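Local atomic coordinates of 3-oxo-glucose-6-phosphate:glutamate aminotransferase (Bacillus subtilis subsp. subtilis, PDB entry 4K2M), a protein that catalyses the reversible pyridoxal phosphate-dependent transamination of 3-dehydroglucose 6-phosphate with glutamate to kanosamine 6-phosphate, a step in antibiotic biosynthesis. Residues Arg325-Leu330 / His348-Phe353; His414-Pro419 / Asp427-Gly432; Ser126-Ile131 / Glu157-Ala162; Val146-Pro149 / Ala155-Asn158. All blocks are in the same frame, centred on the assembly; numbering follows the deposited sequence. Where two conformers were deposited one is given.

Contact 1. Residues Arg325-Leu330 / His348-Phe353; sequences RYITQL and HVWHLF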
# COMPACT_ATOMS: atom_id res chain seq x y z
N ARG A 325 33.80 10.85 6.64
CA ARG A 325 35.02 10.19 6.15
C ARG A 325 35.25 10.53 4.67
O ARG A 325 36.38 10.81 4.28
CB ARG A 325 34.92 8.68 6.37
CG ARG A 325 36.25 7.92 6.24
CD ARG A 325 36.14 6.55 6.90
NE ARG A 325 37.40 5.80 6.92
CZ ARG A 325 37.78 4.93 5.98
NH1 ARG A 325 37.03 4.72 4.92
NH2 ARG A 325 38.94 4.27 6.10
N TYR A 326 34.18 10.52 3.87
CA TYR A 326 34.28 10.98 2.49
C TYR A 326 34.75 12.42 2.43
O TYR A 326 35.61 12.78 1.62
CB TYR A 326 32.92 10.93 1.79
CG TYR A 326 32.54 9.63 1.12
CD1 TYR A 326 33.46 8.89 0.38
CD2 TYR A 326 31.23 9.16 1.20
CE1 TYR A 326 33.09 7.71 -0.25
CE2 TYR A 326 30.85 7.99 0.58
CZ TYR A 326 31.78 7.27 -0.15
OH TYR A 326 31.39 6.11 -0.76
N ILE A 327 34.15 13.28 3.25
CA ILE A 327 34.42 14.72 3.13
C ILE A 327 35.87 15.01 3.52
O ILE A 327 36.56 15.79 2.86
CB ILE A 327 33.44 15.55 3.97
CG1 ILE A 327 32.04 15.49 3.34
CG2 ILE A 327 33.90 17.01 4.09
CD1 ILE A 327 30.92 16.03 4.27
N THR A 328 36.34 14.36 4.57
CA THR A 328 37.71 14.54 5.00
C THR A 328 38.71 13.93 4.01
O THR A 328 39.68 14.59 3.61
CB THR A 328 37.91 13.97 6.42
OG1 THR A 328 37.06 14.70 7.32
CG2 THR A 328 39.37 14.11 6.88
N GLN A 329 38.50 12.68 3.61
CA GLN A 329 39.53 11.98 2.84
C GLN A 329 39.56 12.40 1.36
O GLN A 329 40.60 12.24 0.70
CB GLN A 329 39.44 10.46 3.03
CG GLN A 329 39.77 10.04 4.49
CD GLN A 329 40.07 8.56 4.67
OE1 GLN A 329 40.44 7.85 3.72
NE2 GLN A 329 39.93 8.08 5.91
N LEU A 330 38.46 12.96 0.86
CA LEU A 330 38.43 13.46 -0.52
C LEU A 330 38.78 14.94 -0.60
O LEU A 330 38.75 15.52 -1.68
CB LEU A 330 37.06 13.23 -1.18
CG LEU A 330 36.66 11.76 -1.33
CD1 LEU A 330 35.25 11.71 -1.89
CD2 LEU A 330 37.63 11.01 -2.24
N HIS A 348 21.70 17.54 8.07
CA HIS A 348 21.76 16.55 6.99
C HIS A 348 21.72 15.17 7.65
O HIS A 348 22.37 14.97 8.68
CB HIS A 348 23.09 16.71 6.23
CG HIS A 348 23.06 16.28 4.79
ND1 HIS A 348 22.52 15.07 4.37
CD2 HIS A 348 23.53 16.89 3.68
CE1 HIS A 348 22.65 14.98 3.06
NE2 HIS A 348 23.26 16.06 2.61
N VAL A 349 20.98 14.23 7.07
CA VAL A 349 20.99 12.86 7.59
C VAL A 349 21.60 11.86 6.61
O VAL A 349 21.60 10.66 6.87
CB VAL A 349 19.61 12.37 8.09
CG1 VAL A 349 19.16 13.18 9.29
CG2 VAL A 349 18.55 12.44 6.96
N TRP A 350 22.11 12.36 5.50
CA TRP A 350 22.97 11.56 4.63
C TRP A 350 22.27 10.34 4.09
O TRP A 350 22.78 9.22 4.15
CB TRP A 350 24.27 11.19 5.36
CG TRP A 350 24.95 12.42 5.91
CD1 TRP A 350 25.05 12.79 7.23
CD2 TRP A 350 25.59 13.45 5.15
NE1 TRP A 350 25.71 14.01 7.32
CE2 TRP A 350 26.05 14.42 6.06
CE3 TRP A 350 25.81 13.64 3.77
CZ2 TRP A 350 26.74 15.57 5.64
CZ3 TRP A 350 26.48 14.79 3.36
CH2 TRP A 350 26.94 15.74 4.30
N HIS A 351 21.08 10.55 3.55
CA HIS A 351 20.40 9.46 2.85
C HIS A 351 21.15 9.10 1.57
O HIS A 351 21.32 7.92 1.23
CB HIS A 351 18.97 9.86 2.51
CG HIS A 351 18.26 8.81 1.71
ND1 HIS A 351 17.99 7.55 2.20
CD2 HIS A 351 17.79 8.82 0.43
CE1 HIS A 351 17.38 6.84 1.27
NE2 HIS A 351 17.25 7.58 0.19
N LEU A 352 21.58 10.13 0.84
CA LEU A 352 22.43 9.98 -0.34
C LEU A 352 23.61 10.93 -0.17
O LEU A 352 23.49 11.92 0.55
CB LEU A 352 21.64 10.28 -1.63
CG LEU A 352 20.62 9.19 -1.98
CD1 LEU A 352 19.37 9.73 -2.73
CD2 LEU A 352 21.27 8.06 -2.79
N PHE A 353 24.73 10.63 -0.83
CA PHE A 353 25.95 11.42 -0.67
C PHE A 353 26.35 11.99 -2.02
O PHE A 353 26.95 11.28 -2.84
CB PHE A 353 27.11 10.59 -0.11
CG PHE A 353 28.33 11.41 0.19
CD1 PHE A 353 28.46 12.04 1.42
CD2 PHE A 353 29.32 11.61 -0.79
CE1 PHE A 353 29.56 12.86 1.70
CE2 PHE A 353 30.43 12.41 -0.52
CZ PHE A 353 30.54 13.05 0.73

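Contact 2. Residues His414-Pro419 / Asp427-Gly432; sequences HLPLYP and DRVMEG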
# COMPACT_ATOMS: atom_id res chain seq x y z
N HIS A 414 26.45 10.53 -7.10
CA HIS A 414 26.26 9.95 -5.78
C HIS A 414 27.21 8.78 -5.55
O HIS A 414 27.34 7.90 -6.41
CB HIS A 414 24.80 9.51 -5.61
CG HIS A 414 23.85 10.67 -5.55
ND1 HIS A 414 23.03 11.03 -6.60
CD2 HIS A 414 23.65 11.59 -4.57
CE1 HIS A 414 22.34 12.11 -6.26
NE2 HIS A 414 22.70 12.47 -5.04
N LEU A 415 27.85 8.80 -4.38
CA LEU A 415 28.80 7.76 -3.98
C LEU A 415 28.10 6.80 -3.03
O LEU A 415 27.20 7.22 -2.30
CB LEU A 415 29.98 8.41 -3.26
CG LEU A 415 30.68 9.52 -4.03
CD1 LEU A 415 31.92 9.90 -3.22
CD2 LEU A 415 31.06 9.05 -5.43
N PRO A 416 28.50 5.52 -3.02
CA PRO A 416 27.84 4.55 -2.13
C PRO A 416 27.85 5.01 -0.67
O PRO A 416 28.89 5.46 -0.17
CB PRO A 416 28.71 3.30 -2.28
CG PRO A 416 29.25 3.40 -3.68
CD PRO A 416 29.52 4.87 -3.88
N LEU A 417 26.69 4.93 -0.01
CA LEU A 417 26.60 5.29 1.41
C LEU A 417 25.33 4.67 2.01
O LEU A 417 24.21 5.03 1.64
CB LEU A 417 26.64 6.81 1.62
CG LEU A 417 26.97 7.28 3.06
CD1 LEU A 417 27.47 8.73 3.10
CD2 LEU A 417 25.77 7.13 4.00
N TYR A 418 25.51 3.73 2.92
CA TYR A 418 24.37 3.16 3.62
C TYR A 418 24.95 2.55 4.88
O TYR A 418 26.17 2.35 4.95
CB TYR A 418 23.62 2.14 2.74
CG TYR A 418 24.51 1.03 2.20
CD1 TYR A 418 24.61 -0.19 2.87
CD2 TYR A 418 25.24 1.21 1.03
CE1 TYR A 418 25.44 -1.21 2.39
CE2 TYR A 418 26.07 0.20 0.55
CZ TYR A 418 26.16 -1.00 1.23
OH TYR A 418 26.98 -1.99 0.74
N PRO A 419 24.12 2.30 5.91
CA PRO A 419 24.75 1.97 7.21
C PRO A 419 25.63 0.72 7.23
O PRO A 419 26.62 0.71 7.97
CB PRO A 419 23.56 1.80 8.15
CG PRO A 419 22.47 2.59 7.53
CD PRO A 419 22.66 2.48 6.03
N ASP A 427 37.13 2.89 1.13
CA ASP A 427 38.52 3.12 0.71
C ASP A 427 38.67 2.97 -0.79
O ASP A 427 39.32 3.79 -1.45
CB ASP A 427 39.50 2.13 1.40
CG ASP A 427 39.63 2.37 2.89
OD1 ASP A 427 39.26 3.47 3.37
OD2 ASP A 427 40.13 1.44 3.59
N ARG A 428 38.09 1.91 -1.35
CA ARG A 428 38.22 1.67 -2.78
C ARG A 428 37.50 2.72 -3.62
O ARG A 428 38.01 3.16 -4.66
CB ARG A 428 37.74 0.26 -3.15
CG ARG A 428 38.03 -0.07 -4.63
CD ARG A 428 37.91 -1.54 -4.94
NE ARG A 428 38.27 -1.84 -6.33
CZ ARG A 428 39.51 -2.12 -6.73
NH1 ARG A 428 40.51 -2.14 -5.86
NH2 ARG A 428 39.75 -2.39 -8.01
N VAL A 429 36.32 3.14 -3.16
CA VAL A 429 35.60 4.22 -3.83
C VAL A 429 36.47 5.46 -3.92
O VAL A 429 36.58 6.09 -4.97
CB VAL A 429 34.30 4.58 -3.09
CG1 VAL A 429 33.65 5.82 -3.74
CG2 VAL A 429 33.34 3.41 -3.11
N MET A 430 37.09 5.79 -2.80
CA MET A 430 37.85 7.03 -2.70
C MET A 430 39.15 6.97 -3.49
O MET A 430 39.50 7.93 -4.17
CB MET A 430 38.11 7.37 -1.23
CG MET A 430 36.83 7.77 -0.52
SD MET A 430 37.08 8.34 1.16
CE MET A 430 37.80 6.88 1.91
N GLU A 431 39.86 5.85 -3.40
CA GLU A 431 41.09 5.70 -4.16
C GLU A 431 40.80 5.69 -5.65
O GLU A 431 41.53 6.29 -6.44
CB GLU A 431 41.83 4.43 -3.72
CG GLU A 431 42.22 4.47 -2.25
CD GLU A 431 43.02 3.26 -1.84
OE1 GLU A 431 42.67 2.64 -0.80
OE2 GLU A 431 44.00 2.93 -2.54
N GLY A 432 39.72 5.03 -6.04
CA GLY A 432 39.30 5.00 -7.44
C GLY A 432 38.98 6.40 -7.93
O GLY A 432 39.32 6.79 -9.05

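Contact 3. Residues Ser126-Ile131 / Glu157-Ala162; sequences SGTDAI and ENAVLA. With O1G (3-deoxy-3-[(E)-({3-hydroxy-2-methyl-5-[(phosphonooxy)methyl]pyridin-4-yl}methylidene)amino]-6-O-phosphono-alpha-D-gluco pyranose), chain C.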
# COMPACT_ATOMS: atom_id res chain seq x y z
N SER A 126 2.23 4.73 1.88
CA SER A 126 3.50 5.11 1.24
C SER A 126 3.77 6.58 1.48
O SER A 126 2.88 7.31 1.89
CB SER A 126 3.47 4.86 -0.27
OG SER A 126 2.58 5.76 -0.93
N GLY A 127 4.98 7.01 1.17
CA GLY A 127 5.34 8.42 1.22
C GLY A 127 4.56 9.21 0.19
O GLY A 127 4.10 10.32 0.47
N THR A 128 4.39 8.64 -1.00
CA THR A 128 3.62 9.30 -2.05
C THR A 128 2.20 9.59 -1.57
O THR A 128 1.67 10.71 -1.77
CB THR A 128 3.55 8.41 -3.32
OG1 THR A 128 4.88 8.18 -3.80
CG2 THR A 128 2.76 9.12 -4.42
N ASP A 129 1.59 8.60 -0.92
CA ASP A 129 0.24 8.76 -0.41
C ASP A 129 0.20 9.81 0.70
O ASP A 129 -0.77 10.56 0.80
CB ASP A 129 -0.30 7.42 0.12
CG ASP A 129 -0.54 6.40 -1.00
OD1 ASP A 129 -1.42 6.66 -1.84
OD2 ASP A 129 0.15 5.36 -1.03
N ALA A 130 1.24 9.85 1.53
CA ALA A 130 1.32 10.86 2.57
C ALA A 130 1.26 12.28 1.97
O ALA A 130 0.55 13.16 2.47
CB ALA A 130 2.60 10.68 3.39
N ILE A 131 2.00 12.52 0.90
CA ILE A 131 1.98 13.84 0.28
C ILE A 131 0.62 14.13 -0.33
O ILE A 131 0.06 15.22 -0.16
CB ILE A 131 3.09 13.98 -0.78
CG1 ILE A 131 4.46 13.75 -0.12
CG2 ILE A 131 3.00 15.38 -1.45
CD1 ILE A 131 5.58 13.49 -1.13
N GLU A 157 6.09 15.18 -7.52
CA GLU A 157 5.21 15.81 -8.52
C GLU A 157 3.97 14.95 -8.76
O GLU A 157 2.88 15.47 -9.02
CB GLU A 157 5.98 16.04 -9.84
CG GLU A 157 6.18 14.78 -10.67
CD GLU A 157 7.24 14.91 -11.75
OE1 GLU A 157 8.42 15.15 -11.40
OE2 GLU A 157 6.90 14.76 -12.95
N ASN A 158 4.12 13.63 -8.66
CA ASN A 158 2.95 12.76 -8.90
C ASN A 158 1.88 12.96 -7.85
O ASN A 158 0.69 12.93 -8.16
CB ASN A 158 3.35 11.28 -8.96
CG ASN A 158 3.99 10.90 -10.27
OD1 ASN A 158 3.74 11.54 -11.30
ND2 ASN A 158 4.85 9.88 -10.24
N ALA A 159 2.30 13.15 -6.61
CA ALA A 159 1.34 13.36 -5.53
C ALA A 159 0.58 14.67 -5.75
O ALA A 159 -0.62 14.75 -5.45
CB ALA A 159 2.05 13.37 -4.18
N VAL A 160 1.27 15.68 -6.26
CA VAL A 160 0.60 16.94 -6.58
C VAL A 160 -0.38 16.74 -7.74
O VAL A 160 -1.56 17.12 -7.64
CB VAL A 160 1.61 18.02 -6.96
CG1 VAL A 160 0.88 19.30 -7.34
CG2 VAL A 160 2.56 18.30 -5.79
N LEU A 161 0.09 16.14 -8.82
CA LEU A 161 -0.74 15.96 -10.01
C LEU A 161 -1.93 15.05 -9.75
O LEU A 161 -3.04 15.30 -10.25
CB LEU A 161 0.11 15.42 -11.17
CG LEU A 161 1.12 16.42 -11.71
CD1 LEU A 161 2.15 15.72 -12.59
CD2 LEU A 161 0.41 17.53 -12.50
N ALA A 162 -1.72 13.99 -8.96
CA ALA A 162 -2.80 13.04 -8.65
C ALA A 162 -3.87 13.72 -7.80
O ALA A 162 -5.05 13.36 -7.89
CB ALA A 162 -2.24 11.83 -7.89
P O1G C . 7.41 6.31 -1.27
C3A O1G C . 11.49 10.33 -2.25
O3 O1G C . 12.78 9.96 -2.40
C1 O1G C . 13.98 5.31 -5.26
N1' O1G C . 9.82 11.98 -1.90
C2 O1G C . 13.51 6.60 -4.59
O2 O1G C . 14.75 7.23 -4.15
C9A O1G C . 11.12 11.67 -2.05
C2A O1G C . 12.14 12.80 -1.97
C3 O1G C . 12.54 6.37 -3.42
N3' O1G C . 12.01 7.71 -3.11
O1 O1G C . 14.88 4.57 -4.42
C4 O1G C . 11.44 5.34 -3.76
O4 O1G C . 11.00 4.95 -2.44
C4A O1G C . 10.53 9.34 -2.30
C4B O1G C . 10.88 7.93 -2.54
C5 O1G C . 12.11 4.11 -4.36
O5 O1G C . 12.87 4.45 -5.53
C5A O1G C . 9.19 9.69 -2.15
C5T O1G C . 7.99 8.73 -2.18
C6 O1G C . 11.15 3.11 -4.93
C6A O1G C . 8.87 11.02 -1.95
OP1 O1G C . 6.07 6.59 -1.91
OP2 O1G C . 7.30 5.82 0.14
OP3 O1G C . 8.34 5.49 -2.19
OP4 O1G C . 8.09 7.79 -1.09
O6 O1G C . 11.69 1.88 -5.25
P' O1G C . 10.83 0.54 -5.09
OP6 O1G C . 10.52 0.42 -3.61
OP7 O1G C . 9.59 0.64 -5.96
OP8 O1G C . 11.81 -0.53 -5.58

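Contact 4. Residues Val146-Pro149 / Ala155-Asn158; sequences VIMP and ATEN. With O1G (3-deoxy-3-[(E)-({3-hydroxy-2-methyl-5-[(phosphonooxy)methyl]pyridin-4-yl}methylidene)amino]-6-O-phosphono-alpha-D-gluco pyranose), chain C.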
# COMPACT_ATOMS: atom_id res chain seq x y z
N VAL A 146 1.29 24.64 -6.66
CA VAL A 146 2.16 24.15 -5.60
C VAL A 146 3.59 24.41 -6.03
O VAL A 146 4.06 23.80 -6.99
CB VAL A 146 1.99 22.62 -5.42
CG1 VAL A 146 2.95 22.09 -4.32
CG2 VAL A 146 0.54 22.27 -5.08
N ILE A 147 4.27 25.32 -5.34
CA ILE A 147 5.65 25.65 -5.68
C ILE A 147 6.58 24.56 -5.15
O ILE A 147 6.51 24.18 -3.97
CB ILE A 147 6.03 27.02 -5.11
CG1 ILE A 147 5.23 28.13 -5.83
CG2 ILE A 147 7.53 27.26 -5.27
CD1 ILE A 147 5.48 29.53 -5.22
N MET A 148 7.46 24.05 -6.00
CA MET A 148 8.28 22.89 -5.63
C MET A 148 9.52 22.85 -6.51
O MET A 148 9.55 23.51 -7.58
CB MET A 148 7.46 21.59 -5.77
CG MET A 148 6.88 21.36 -7.14
SD MET A 148 5.95 19.81 -7.23
CE MET A 148 7.25 18.60 -7.13
N PRO A 149 10.53 22.05 -6.11
CA PRO A 149 11.69 21.87 -6.99
C PRO A 149 11.43 20.83 -8.08
O PRO A 149 10.51 20.01 -7.97
CB PRO A 149 12.77 21.38 -6.03
CG PRO A 149 12.00 20.59 -5.01
CD PRO A 149 10.70 21.35 -4.82
N ALA A 155 7.85 10.90 -7.42
CA ALA A 155 6.73 10.77 -6.49
C ALA A 155 6.19 12.10 -6.01
O ALA A 155 4.99 12.24 -5.76
CB ALA A 155 7.15 9.94 -5.29
N THR A 156 7.08 13.08 -5.85
CA THR A 156 6.68 14.37 -5.29
C THR A 156 5.69 15.05 -6.26
O THR A 156 4.58 15.41 -5.87
CB THR A 156 7.90 15.27 -5.00
OG1 THR A 156 8.90 14.53 -4.28
CG2 THR A 156 7.48 16.50 -4.18
N GLU A 157 6.09 15.18 -7.52
CA GLU A 157 5.21 15.81 -8.52
C GLU A 157 3.97 14.95 -8.76
O GLU A 157 2.88 15.47 -9.02
CB GLU A 157 5.98 16.04 -9.84
CG GLU A 157 6.18 14.78 -10.67
CD GLU A 157 7.24 14.91 -11.75
OE1 GLU A 157 8.42 15.15 -11.40
OE2 GLU A 157 6.90 14.76 -12.95
N ASN A 158 4.12 13.63 -8.66
CA ASN A 158 2.95 12.76 -8.90
C ASN A 158 1.88 12.96 -7.85
O ASN A 158 0.69 12.93 -8.16
CB ASN A 158 3.35 11.28 -8.96
CG ASN A 158 3.99 10.90 -10.27
OD1 ASN A 158 3.74 11.54 -11.30
ND2 ASN A 158 4.85 9.88 -10.24
P O1G C . 7.41 6.31 -1.27
C3A O1G C . 11.49 10.33 -2.25
O3 O1G C . 12.78 9.96 -2.40
C1 O1G C . 13.98 5.31 -5.26
N1' O1G C . 9.82 11.98 -1.90
C2 O1G C . 13.51 6.60 -4.59
O2 O1G C . 14.75 7.23 -4.15
C9A O1G C . 11.12 11.67 -2.05
C2A O1G C . 12.14 12.80 -1.97
C3 O1G C . 12.54 6.37 -3.42
N3' O1G C . 12.01 7.71 -3.11
O1 O1G C . 14.88 4.57 -4.42
C4 O1G C . 11.44 5.34 -3.76
O4 O1G C . 11.00 4.95 -2.44
C4A O1G C . 10.53 9.34 -2.30
C4B O1G C . 10.88 7.93 -2.54
C5 O1G C . 12.11 4.11 -4.36
O5 O1G C . 12.87 4.45 -5.53
C5A O1G C . 9.19 9.69 -2.15
C5T O1G C . 7.99 8.73 -2.18
C6 O1G C . 11.15 3.11 -4.93
C6A O1G C . 8.87 11.02 -1.95
OP1 O1G C . 6.07 6.59 -1.91
OP2 O1G C . 7.30 5.82 0.14
OP3 O1G C . 8.34 5.49 -2.19
OP4 O1G C . 8.09 7.79 -1.09
O6 O1G C . 11.69 1.88 -5.25
P' O1G C . 10.83 0.54 -5.09
OP6 O1G C . 10.52 0.42 -3.61
OP7 O1G C . 9.59 0.64 -5.96
OP8 O1G C . 11.81 -0.53 -5.58

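Contact 1. Residues Arg325-Leu330 / His348-Phe353
Tyr326 lies against the ring of Phe353, with CD2 over the middle of one face and 3.6 Å above its plane. The two rings meet obliquely: their planes are inclined at 35° and the centroids lie 4.7 Å apart. Tyr326 CB makes the closest approach, 3.4 Å from Phe353 CZ. Ile327 takes the edge of the same ring, its CG1 lying in the ring plane at 3.9 Å from CZ of Phe353. With CG1 on the side facing away from the carbonyl carbon (chi1 -70°), the isoleucine extends CD1 to Trp350 CH2, 4.0 Å off, crossing that side chain nearly at a right angle. The contact joins the last turn of helix 312-329 to the loop that runs into strand 353-356, within the fold of the DegT/DnrJ/EryC1 aminotransferases. A second layer sets the indole: Trp350 CE3 lies 3.5 Å above the centre of the His348 ring, and Trp350 N donates to His348 ND1 (3.0 Å), 19° out of the imidazole plane. Farther out, backbone bonding to Leu415 holds Phe353 beside strand 412-415, while the buried hydroxyl of Tyr326 is satisfied by hydrogen bonding to the carbonyl oxygen of Pro416.

Contact 2. Residues His414-Pro419 / Asp427-Gly432
The backbones come nearest at Leu415 and Val429, whose CA atoms are 7.7 Å apart, where the end of strand 412-415 faces helix 423-441. Side chains span the gap, and Val429 supplies the helix's share. CG1 of this valine stands opposite its own backbone N (chi1 173°), which leaves CG2 beside that N, and the two methyls go to different partners. CG2 meets the pyrrolidine of Pro416, 4.1 Å from CG and 4.2 Å from CD, the two side chains reaching toward each other. CG1 comes only within 4.5 Å of Leu415 CD1, a looser approach. Both interactions are apolar and all three residues are buried. The element being covered is a two-stranded antiparallel sheet, 353-356 with 412-415, on which the C-terminal helix packs through Val429, in its second turn; Leu415 also packs on Ile355 of the partner strand. Around Val429 the helix backbone is bonded from Glu431 N to Asp427 O and from Gly432 N to Arg428 O, both at 2.9 Å. Phe421 packs on Pro416 from the connecting loop. On a partly exposed side of the helix, Asp427 forms a salt bridge with Arg325 of helix 312-329, and Arg428 NE bonds to the carbonyl of Phe373.

Contact 3. Residues Ser126-Ile131 / Glu157-Ala162
Ile131, which packs on Ala159, also brings CD1 to the edge of the pyridine ring of the external aldimine O1G, near the ring plane and 4.2 Å from C6A. Between the protein segments themselves the touching is aliphatic. Ile131 CG2, placed opposite its backbone N by a chi1 of -60°, meets the methyl CB of Ala159 at 3.5 Å. The same methyl comes 3.6 Å from the carbonyl oxygen of Thr128, and the CA atoms of Thr128 and Ala159 are just 5.8 Å apart, a close approach consistent with the small alanine side chain at this point. On the ligand side the first turn grips the cofactor phosphate. Gly127 N donates to OP2 at 2.8 Å, while OP1 of O1G is held twice by Thr128, through its backbone N (2.8 Å, N-H...O angle 155°) and through OG1 (2.7 Å). Ser126 caps this helix: its OG accepts from Asp129 N at 3.0 Å and donates a very short bond to Asp129 OD2. From the second subunit, Lys287 forms a salt bridge with Glu157 and bonds to Asn158. Phosphate seated on the amino end of a helix, where the dipole probably helps to offset its charge, is the cofactor-phosphate cup of fold type I pyridoxal phosphate enzymes, built here on helix 127-137 and backed by helix 154-163.

Contact 4. Residues Val146-Pro149 / Ala155-Asn158
The hydroxyl of Thr156, whose methyl packs on Met148, is gripped by two groups: OG1 is hydrogen-bonded to Asp224 OD2 and to Ser152 OG. It also lies 3.6 Å from the pyridine nitrogen N1' of O1G, a near approach rather than a bond. Asp224 ends strand 220-224, where fold type I enzymes carry the aspartate that faces the cofactor nitrogen, so Thr156 probably helps to position that carboxylate as a second-shell group. One residue earlier, Ala155 CB lies 3.4 Å from C5T of O1G, covering the methylene that links ring and phosphate. The other branch of Thr156 turns to the sheet. A chi1 of -48° sets CG2 opposite the backbone N, and this methyl meets Met148 CE at 3.6 Å, the two side chains lying alongside one another and running antiparallel. Met148 gets there with CG between its own N and carbonyl carbon (chi1 56°), a straight chi2, and a bend at chi3 of -70° that turns CE onto the helix. CE then rests 3.6 Å from the backbone N of Glu157 and 3.9 Å from its CB, so one methyl group touches two successive residues. Beyond CB, Glu157 takes Ser385 OG as a partner for OE1. The strand and helix are the first two elements of the beta-alpha-beta unit 145-148, 154-163 and 166-169; Met148 also packs on Pro167 and Tyr169 of the third, and strand 145-148 lies between 192-195 and 166-169 in the parallel part of the large mixed sheet.

All four contacts are buried, yet they form two separate pairs. Contacts 1 and 2, centres 9 Å apart, share the small antiparallel sheet 353-356/412-415, with helices 312-329 and 423-441 against it; aromatic and aliphatic groups do the work, while a buried Tyr326-Pro416 bond and a more exposed Arg325-Asp427 salt bridge tie the two together. Contacts 3 and 4, centres 8 Å apart, share helix 154-163, which faces helix 127-137 on one side and the large sheet on the other. Both touch O1G and the second subunit, so apolar packing there backs groups that meet phosphate and ring. The pairs remain apart: contacts 1 and 3, for example, are about 12 Å apart at their nearest atoms.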